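Local coordinates for protein multi-copper Oxidase CueO (Ochrobactrum, PDB 6EVG) that probably works as a laccase-like multicopper oxidase, taking electrons from phenolic, lignin-type substrates through a copper centre and passing them to dioxygen, at residues Val399-Ala404 against Glu496-Met501; Pro433-Ile438 against Cys490-His495. All coordinates share one frame; numbering follows the deposited sequence.

Interaction 1: Val399-Ala404 against Glu496-Met501; sequences VEMAIA and EDVGMM
Val498 wedges its two methyls between Val399 and Met401. CG2 lies 3.7 Å from Met401 CG and almost as near to SD, while CG1 meets Val399 CG1 at 3.9 Å and CB rests on the Val399 carbonyl oxygen. Chi1 of -62° puts CG1 anti to the carbonyl carbon and CG2 between the backbone N and that carbon, on the Met401 side. An alanine here would keep CB on the Val399 carbonyl but remove both methyls, which would probably open a gap beside Met401 CG and Val399 CG1. The backbone adds one hydrogen bond, Met401 N to Val498 O (3.0 Å, 152° at the hydrogen), with the donor well above the carbonyl plane; the same oxygen takes a CA-H...O contact from Glu400. Further on, Met500 turns at chi3 (-82°) to set CE 3.8 Å from Met401 SD, and Ile403 CG2 lies 3.6 Å from Met501 C. A water accepts from Ile403 N and donates to Met501 O, bridging the two segments at this end. Their close approach is made possible by Gly499, the C-prime residue of a Schellman motif that ends the helix (Met500 N to His495 O, Gly499 N to Glu496 O): a CB there would come 2.6 Å from Met401 O. Asn344 and Arg340 both hydrogen-bond to Glu400 O, and Val399 and Met401 pack on helix 341-348. Met501, meanwhile, begins strand 501-506 and touches strand 486-490, so 399-404 joins helix 341-348 to the turn leading from helix 493-497 into strand 501-506.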
ATOM      1  N   VAL A 399     -15.057  10.673 -17.866  1.00 15.23           N
ATOM      2  CA  VAL A 399     -15.308  10.685 -16.442  1.00 14.58           C
ATOM      3  C   VAL A 399     -14.269  11.569 -15.785  1.00 14.08           C
ATOM      4  O   VAL A 399     -13.062  11.470 -16.105  1.00 15.54           O
ATOM      5  CB  VAL A 399     -15.186   9.226 -15.891  1.00 14.91           C
ATOM      6  CG1 VAL A 399     -15.241   9.199 -14.390  1.00 16.86           C
ATOM      7  CG2 VAL A 399     -16.216   8.304 -16.531  1.00 15.91           C
ATOM      8  N   GLU A 400     -14.668  12.388 -14.828  1.00 14.78           N
ATOM      9  CA  GLU A 400     -13.769  13.248 -14.084  1.00 15.08           C
ATOM     10  C   GLU A 400     -14.133  13.242 -12.620  1.00 13.52           C
ATOM     11  O   GLU A 400     -15.324  13.226 -12.269  1.00 16.33           O
ATOM     12  CB  GLU A 400     -13.751  14.690 -14.616  1.00 17.62           C
ATOM     13  CG  GLU A 400     -13.387  14.873 -16.108  1.00 20.46           C
ATOM     14  CD  GLU A 400     -13.444  16.336 -16.568  1.00 32.20           C
ATOM     15  OE1 GLU A 400     -13.928  17.212 -15.842  1.00 37.11           O
ATOM     16  OE2 GLU A 400     -13.091  16.611 -17.712  1.00 36.88           O
ATOM     17  N   MET A 401     -13.137  13.320 -11.752  1.00 12.22           N
ATOM     18  CA  MET A 401     -13.304  13.471 -10.312  1.00 11.38           C
ATOM     19  C   MET A 401     -12.248  14.444  -9.828  1.00 10.89           C
ATOM     20  O   MET A 401     -11.326  14.858 -10.584  1.00 11.94           O
ATOM     21  CB  MET A 401     -13.161  12.104  -9.623  1.00 11.46           C
ATOM     22  CG  MET A 401     -14.217  11.156 -10.004  1.00 12.52           C
ATOM     23  SD  MET A 401     -14.070   9.605  -9.080  1.00 12.50           S
ATOM     24  CE  MET A 401     -15.322   8.679  -9.849  1.00 14.66           C
ATOM     25  N   ALA A 402     -12.294  14.796  -8.571  1.00 10.78           N
ATOM     26  CA  ALA A 402     -11.365  15.765  -7.997  1.00 10.64           C
ATOM     27  C   ALA A 402     -11.154  15.498  -6.535  1.00 10.40           C
ATOM     28  O   ALA A 402     -12.047  15.000  -5.821  1.00 13.27           O
ATOM     29  CB  ALA A 402     -11.867  17.206  -8.161  1.00 12.46           C
ATOM     30  N   ILE A 403      -9.979  15.858  -6.037  1.00  9.81           N
ATOM     31  CA  ILE A 403      -9.676  15.965  -4.625  1.00  9.96           C
ATOM     32  C   ILE A 403      -9.440  17.407  -4.154  1.00 10.48           C
ATOM     33  O   ILE A 403      -9.725  17.762  -3.007  1.00 11.06           O
ATOM     34  CB  ILE A 403      -8.512  15.018  -4.173  1.00 10.35           C
ATOM     35  CG1 ILE A 403      -8.461  14.832  -2.652  1.00 12.03           C
ATOM     36  CG2 ILE A 403      -7.168  15.438  -4.715  1.00  9.89           C
ATOM     37  CD1 ILE A 403      -7.531  13.705  -2.235  1.00 14.05           C
ATOM     38  N   ALA A 404      -8.890  18.238  -5.048  1.00 10.65           N
ATOM     39  CA  ALA A 404      -8.580  19.634  -4.742  1.00 11.40           C
ATOM     40  C   ALA A 404      -9.421  20.613  -5.531  1.00 13.00           C
ATOM     41  O   ALA A 404      -8.906  21.593  -6.127  1.00 15.98           O
ATOM     42  CB  ALA A 404      -7.105  19.910  -4.901  1.00 13.13           C
ATOM     43  N   GLU A 496      -8.027   7.896  -9.019  1.00  9.63           N
ATOM     44  CA  GLU A 496      -6.815   8.657  -9.309  1.00 10.94           C
ATOM     45  C   GLU A 496      -6.684   8.907 -10.849  1.00  9.77           C
ATOM     46  O   GLU A 496      -6.377  10.009 -11.275  1.00 11.11           O
ATOM     47  CB  GLU A 496      -5.643   7.801  -8.806  1.00 15.24           C
ATOM     48  CG  GLU A 496      -4.292   8.366  -8.977  1.00 16.99           C
ATOM     49  CD  GLU A 496      -3.239   7.282  -8.697  1.00 19.63           C
ATOM     50  OE1 GLU A 496      -3.315   6.568  -7.726  1.00 19.69           O
ATOM     51  OE2 GLU A 496      -2.469   7.202  -9.511  1.00 19.76           O
ATOM     52  N   ASP A 497      -6.926   7.863 -11.650  1.00  9.55           N
ATOM     53  CA  ASP A 497      -6.753   7.960 -13.103  1.00 10.08           C
ATOM     54  C   ASP A 497      -7.763   8.935 -13.739  1.00 10.17           C
ATOM     55  O   ASP A 497      -7.429   9.531 -14.758  1.00 12.24           O
ATOM     56  CB  ASP A 497      -6.867   6.609 -13.789  1.00 10.50           C
ATOM     57  CG  ASP A 497      -5.633   5.705 -13.684  1.00 10.14           C
ATOM     58  OD1 ASP A 497      -4.525   6.228 -13.388  1.00 11.82           O
ATOM     59  OD2 ASP A 497      -5.779   4.511 -14.007  1.00 11.22           O
ATOM     60  N   VAL A 498      -8.939   9.141 -13.150  1.00  9.81           N
ATOM     61  CA  VAL A 498      -9.900  10.095 -13.682  1.00 10.56           C
ATOM     62  C   VAL A 498      -9.823  11.438 -12.981  1.00  9.81           C
ATOM     63  O   VAL A 498     -10.679  12.335 -13.241  1.00 11.47           O
ATOM     64  CB  VAL A 498     -11.330   9.524 -13.703  1.00 11.15           C
ATOM     65  CG1 VAL A 498     -11.447   8.323 -14.572  1.00 12.33           C
ATOM     66  CG2 VAL A 498     -11.897   9.292 -12.274  1.00 11.35           C
ATOM     67  N   GLY A 499      -8.796  11.695 -12.174  1.00 10.79           N
ATOM     68  CA  GLY A 499      -8.538  13.030 -11.675  1.00 10.65           C
ATOM     69  C   GLY A 499      -8.547  13.303 -10.195  1.00  9.74           C
ATOM     70  O   GLY A 499      -8.294  14.437  -9.791  1.00  9.71           O
ATOM     71  N   MET A 500      -8.817  12.266  -9.362  1.00  9.67           N
ATOM     72  CA  MET A 500      -8.867  12.475  -7.921  1.00  9.52           C
ATOM     73  C   MET A 500      -7.454  12.469  -7.317  1.00  9.26           C
ATOM     74  O   MET A 500      -7.018  11.570  -6.577  1.00 10.13           O
ATOM     75  CB  MET A 500      -9.739  11.377  -7.315  1.00 10.73           C
ATOM     76  CG  MET A 500     -10.142  11.637  -5.922  1.00 11.51           C
ATOM     77  SD  MET A 500     -11.478  10.574  -5.251  1.00 12.73           S
ATOM     78  CE  MET A 500     -12.959  11.274  -5.797  1.00 12.75           C
ATOM     79  N   MET A 501      -6.723  13.525  -7.713  1.00  8.82           N
ATOM     80  CA  MET A 501      -5.318  13.695  -7.412  1.00  8.87           C
ATOM     81  C   MET A 501      -4.951  15.147  -7.502  1.00  8.63           C
ATOM     82  O   MET A 501      -5.569  15.920  -8.240  1.00  9.56           O
ATOM     83  CB  MET A 501      -4.467  12.836  -8.410  1.00  9.98           C
ATOM     84  CG  MET A 501      -2.978  12.906  -8.182  1.00  9.61           C
ATOM     85  SD  MET A 501      -2.073  11.428  -8.726  1.00 10.93           S
ATOM     86  CE  MET A 501      -2.348  11.505 -10.479  1.00 14.78           C
TER
HETATM   87  O   HOH W   1      -7.997  17.264  -7.683  1.00 10.90           O

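Interaction 2: Pro433-Ile438 against Cys490-His495. With CU (copper (II) ion), chain B.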
ATOM      1  N   PRO A 433     -16.426   5.319   0.793  1.00 13.80           N
ATOM      2  CA  PRO A 433     -15.150   5.620   1.433  1.00 12.53           C
ATOM      3  C   PRO A 433     -14.018   5.731   0.392  1.00 10.99           C
ATOM      4  O   PRO A 433     -14.141   5.141  -0.686  1.00 11.75           O
ATOM      5  CB  PRO A 433     -14.913   4.412   2.319  1.00 16.23           C
ATOM      6  CG  PRO A 433     -16.000   3.460   2.121  1.00 18.26           C
ATOM      7  CD  PRO A 433     -16.864   3.940   1.048  1.00 15.97           C
ATOM      8  N   HIS A 434     -12.981   6.477   0.756  1.00 10.16           N
ATOM      9  CA  HIS A 434     -11.817   6.637  -0.150  1.00 10.36           C
ATOM     10  C   HIS A 434     -10.547   6.525   0.633  1.00  9.69           C
ATOM     11  O   HIS A 434     -10.398   7.163   1.677  1.00  9.98           O
ATOM     12  CB  HIS A 434     -11.830   8.011  -0.855  1.00 11.11           C
ATOM     13  CG  HIS A 434     -13.018   8.237  -1.741  1.00 11.46           C
ATOM     14  ND1 HIS A 434     -13.001   8.047  -3.113  1.00 12.58           N
ATOM     15  CD2 HIS A 434     -14.291   8.630  -1.428  1.00 12.41           C
ATOM     16  CE1 HIS A 434     -14.200   8.299  -3.586  1.00 12.87           C
ATOM     17  NE2 HIS A 434     -15.003   8.636  -2.596  1.00 13.63           N
ATOM     18  N   PRO A 435      -9.555   5.747   0.134  1.00  8.63           N
ATOM     19  CA  PRO A 435      -8.213   5.724   0.788  1.00  8.65           C
ATOM     20  C   PRO A 435      -7.371   6.923   0.340  1.00  8.70           C
ATOM     21  O   PRO A 435      -6.983   7.054  -0.775  1.00 12.09           O
ATOM     22  CB  PRO A 435      -7.666   4.401   0.293  1.00  9.07           C
ATOM     23  CG  PRO A 435      -8.287   4.191  -1.060  1.00 10.05           C
ATOM     24  CD  PRO A 435      -9.684   4.805  -0.964  1.00  9.28           C
ATOM     25  N   PHE A 436      -7.042   7.777   1.284  1.00  8.31           N
ATOM     26  CA  PHE A 436      -6.153   8.910   1.073  1.00  8.46           C
ATOM     27  C   PHE A 436      -4.701   8.465   1.128  1.00  8.27           C
ATOM     28  O   PHE A 436      -4.317   7.827   2.096  1.00  9.40           O
ATOM     29  CB  PHE A 436      -6.397   9.917   2.194  1.00  9.44           C
ATOM     30  CG  PHE A 436      -5.461  11.087   2.203  1.00  9.37           C
ATOM     31  CD1 PHE A 436      -5.675  12.156   1.344  1.00 10.19           C
ATOM     32  CD2 PHE A 436      -4.403  11.178   3.068  1.00  9.87           C
ATOM     33  CE1 PHE A 436      -4.823  13.253   1.395  1.00 10.57           C
ATOM     34  CE2 PHE A 436      -3.567  12.240   3.114  1.00 10.02           C
ATOM     35  CZ  PHE A 436      -3.765  13.303   2.228  1.00 10.12           C
ATOM     36  N   HIS A 437      -3.876   8.902   0.164  1.00  8.37           N
ATOM     37  CA  HIS A 437      -2.431   8.708   0.251  1.00  7.60           C
ATOM     38  C   HIS A 437      -1.733  10.006  -0.105  1.00  7.70           C
ATOM     39  O   HIS A 437      -2.102  10.681  -1.072  1.00  8.93           O
ATOM     40  CB  HIS A 437      -1.947   7.561  -0.692  1.00  7.91           C
ATOM     41  CG  HIS A 437      -0.447   7.410  -0.799  1.00  8.01           C
ATOM     42  ND1 HIS A 437       0.368   7.315   0.329  1.00  8.59           N
ATOM     43  CD2 HIS A 437       0.380   7.298  -1.869  1.00  8.11           C
ATOM     44  CE1 HIS A 437       1.641   7.191  -0.089  1.00  8.69           C
ATOM     45  NE2 HIS A 437       1.668   7.157  -1.400  1.00  8.42           N
ATOM     46  N   ILE A 438      -0.742  10.360   0.719  1.00  7.41           N
ATOM     47  CA  ILE A 438       0.144  11.497   0.428  1.00  7.90           C
ATOM     48  C   ILE A 438       1.556  10.982   0.200  1.00  8.20           C
ATOM     49  O   ILE A 438       2.085  10.188   0.979  1.00  9.58           O
ATOM     50  CB  ILE A 438       0.051  12.565   1.530  1.00  8.51           C
ATOM     51  CG1 ILE A 438       0.842  13.817   1.118  1.00  8.85           C
ATOM     52  CG2 ILE A 438       0.459  12.078   2.897  1.00 10.12           C
ATOM     53  CD1 ILE A 438       0.430  15.085   1.885  1.00 10.43           C
ATOM     54  N   CYS A 490      -6.594   9.879  -4.028  1.00  8.66           N
ATOM     55  CA  CYS A 490      -7.294   8.652  -3.678  1.00  8.88           C
ATOM     56  C   CYS A 490      -6.484   7.492  -4.220  1.00  8.63           C
ATOM     57  O   CYS A 490      -5.973   7.535  -5.339  1.00  9.78           O
ATOM     58  CB  CYS A 490      -8.689   8.652  -4.236  1.00 10.32           C
ATOM     59  SG  CYS A 490      -9.593   7.158  -3.784  1.00 10.19           S
ATOM     60  N   HIS A 491      -6.396   6.413  -3.427  1.00  8.13           N
ATOM     61  CA  HIS A 491      -5.726   5.188  -3.810  1.00  8.40           C
ATOM     62  C   HIS A 491      -6.646   4.109  -4.418  1.00  8.68           C
ATOM     63  O   HIS A 491      -6.166   3.006  -4.669  1.00  9.70           O
ATOM     64  CB  HIS A 491      -4.845   4.630  -2.659  1.00  9.16           C
ATOM     65  CG  HIS A 491      -3.533   4.056  -3.091  1.00  9.33           C
ATOM     66  ND1 HIS A 491      -3.372   2.887  -3.777  1.00 10.91           N
ATOM     67  CD2 HIS A 491      -2.279   4.588  -2.959  1.00 11.16           C
ATOM     68  CE1 HIS A 491      -2.050   2.729  -4.052  1.00 11.89           C
ATOM     69  NE2 HIS A 491      -1.373   3.739  -3.541  1.00 12.96           N
ATOM     70  N   VAL A 492      -7.923   4.466  -4.701  1.00  8.05           N
ATOM     71  CA  VAL A 492      -8.705   3.706  -5.661  1.00  8.55           C
ATOM     72  C   VAL A 492      -8.174   4.115  -7.027  1.00  8.68           C
ATOM     73  O   VAL A 492      -8.287   5.259  -7.407  1.00  9.35           O
ATOM     74  CB  VAL A 492     -10.230   3.981  -5.510  1.00  9.37           C
ATOM     75  CG1 VAL A 492     -11.003   3.391  -6.660  1.00  9.82           C
ATOM     76  CG2 VAL A 492     -10.717   3.399  -4.213  1.00 10.50           C
ATOM     77  N   LEU A 493      -7.522   3.183  -7.699  1.00  8.28           N
ATOM     78  CA  LEU A 493      -6.691   3.592  -8.834  1.00  8.69           C
ATOM     79  C   LEU A 493      -7.525   4.164  -9.969  1.00  9.06           C
ATOM     80  O   LEU A 493      -7.052   5.068 -10.705  1.00  9.90           O
ATOM     81  CB  LEU A 493      -5.833   2.428  -9.295  1.00 10.20           C
ATOM     82  CG  LEU A 493      -4.898   1.870  -8.221  1.00 10.00           C
ATOM     83  CD1 LEU A 493      -4.022   0.787  -8.840  1.00 10.79           C
ATOM     84  CD2 LEU A 493      -4.043   2.965  -7.612  1.00 10.62           C
ATOM     85  N   GLU A 494      -8.751   3.682 -10.157  1.00  8.59           N
ATOM     86  CA  GLU A 494      -9.649   4.277 -11.143  1.00  8.98           C
ATOM     87  C   GLU A 494      -9.927   5.750 -10.836  1.00  9.56           C
ATOM     88  O   GLU A 494      -9.970   6.599 -11.754  1.00 10.53           O
ATOM     89  CB  GLU A 494     -10.953   3.495 -11.198  1.00  9.60           C
ATOM     90  CG  GLU A 494     -10.813   2.129 -11.815  1.00  9.65           C
ATOM     91  CD  GLU A 494      -9.973   1.139 -11.023  1.00  8.79           C
ATOM     92  OE1 GLU A 494     -10.181   1.053  -9.781  1.00  9.68           O
ATOM     93  OE2 GLU A 494      -9.157   0.430 -11.654  1.00  9.26           O
ATOM     94  N   HIS A 495     -10.097   6.073  -9.558  1.00  9.13           N
ATOM     95  CA  HIS A 495     -10.428   7.458  -9.141  1.00  9.54           C
ATOM     96  C   HIS A 495      -9.217   8.344  -9.414  1.00  9.37           C
ATOM     97  O   HIS A 495      -9.372   9.460  -9.923  1.00  9.85           O
ATOM     98  CB  HIS A 495     -10.823   7.508  -7.678  1.00 10.04           C
ATOM     99  CG  HIS A 495     -12.123   6.860  -7.400  1.00 10.31           C
ATOM    100  ND1 HIS A 495     -12.543   6.755  -6.083  1.00 12.14           N
ATOM    101  CD2 HIS A 495     -13.076   6.330  -8.210  1.00 11.15           C
ATOM    102  CE1 HIS A 495     -13.751   6.205  -6.151  1.00 12.01           C
ATOM    103  NE2 HIS A 495     -14.082   5.915  -7.406  1.00 12.82           N
TER
HETATM  104 CU    CU B 601     -11.645   7.375  -4.407  1.00 12.62          CU
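Pro435 lays its ring against the turn after Cys490: CD is 3.7 Å from both Val492 CG2 and Cys490 SG, and CG approaches Val492 N. Its carbonyl oxygen accepts from His491 N (2.8 Å), the donor lying in the carbonyl plane, and also takes a CA-H...O contact from Cys490. This bond lies next to the antiparallel, non-hydrogen-bonded pair Phe436-Cys490, whose side chains share one sheet face. Two ligand-bearing segments of a cupredoxin fold are joined in this way round a type 1 copper. Copper is bound by His434 ND1 and His495 ND1, each at 2.0 Å, and by Cys490 SG at 2.2 Å; the thiolate sits in the plane of the His434 ring, at its edge. The imidazoles meet rim to rim with planes at 40°, their ND1 atoms 3.3 Å apart because both face the metal. Their outer nitrogens are fixed by Glu339 for His434 and by the Met195 carbonyl for His495, and Val492 CG1 sits over the centre of the His495 ring. Cys490 SG is anti to the backbone N (chi1 -179°), where it also accepts a nearly straight bond from Val492 N (3.3 Å, 163°). His491 lies alongside His437, CD2 3.8 Å from His437 CB; His437 is bonded to Asp462 and His91. In related oxidases the histidines equivalent to His489 and His491, which flank the cysteine, bind the trinuclear copper cluster.

Interactions 1 and 2 have centres 10 Å apart on the same side of the chain's centre and share helix 493-497. Along the sequence the order is 399-404, 433-438, 490-495, 496-501, so interaction 2 is nested inside the loop closed by interaction 1. They meet directly: Met500 O is probably hydrogen-bonded to Cys490 N, and Met401 SD packs on His495 CD2. Strands 434-438, 486-490 and 501-506 are adjacent in one sheet. Met500 SD lies 3.3 Å from the copper, consistent with the long axial methionine of type 1 sites, so interaction 1 holds the residue that probably serves as the axial ligand of the site built by interaction 2.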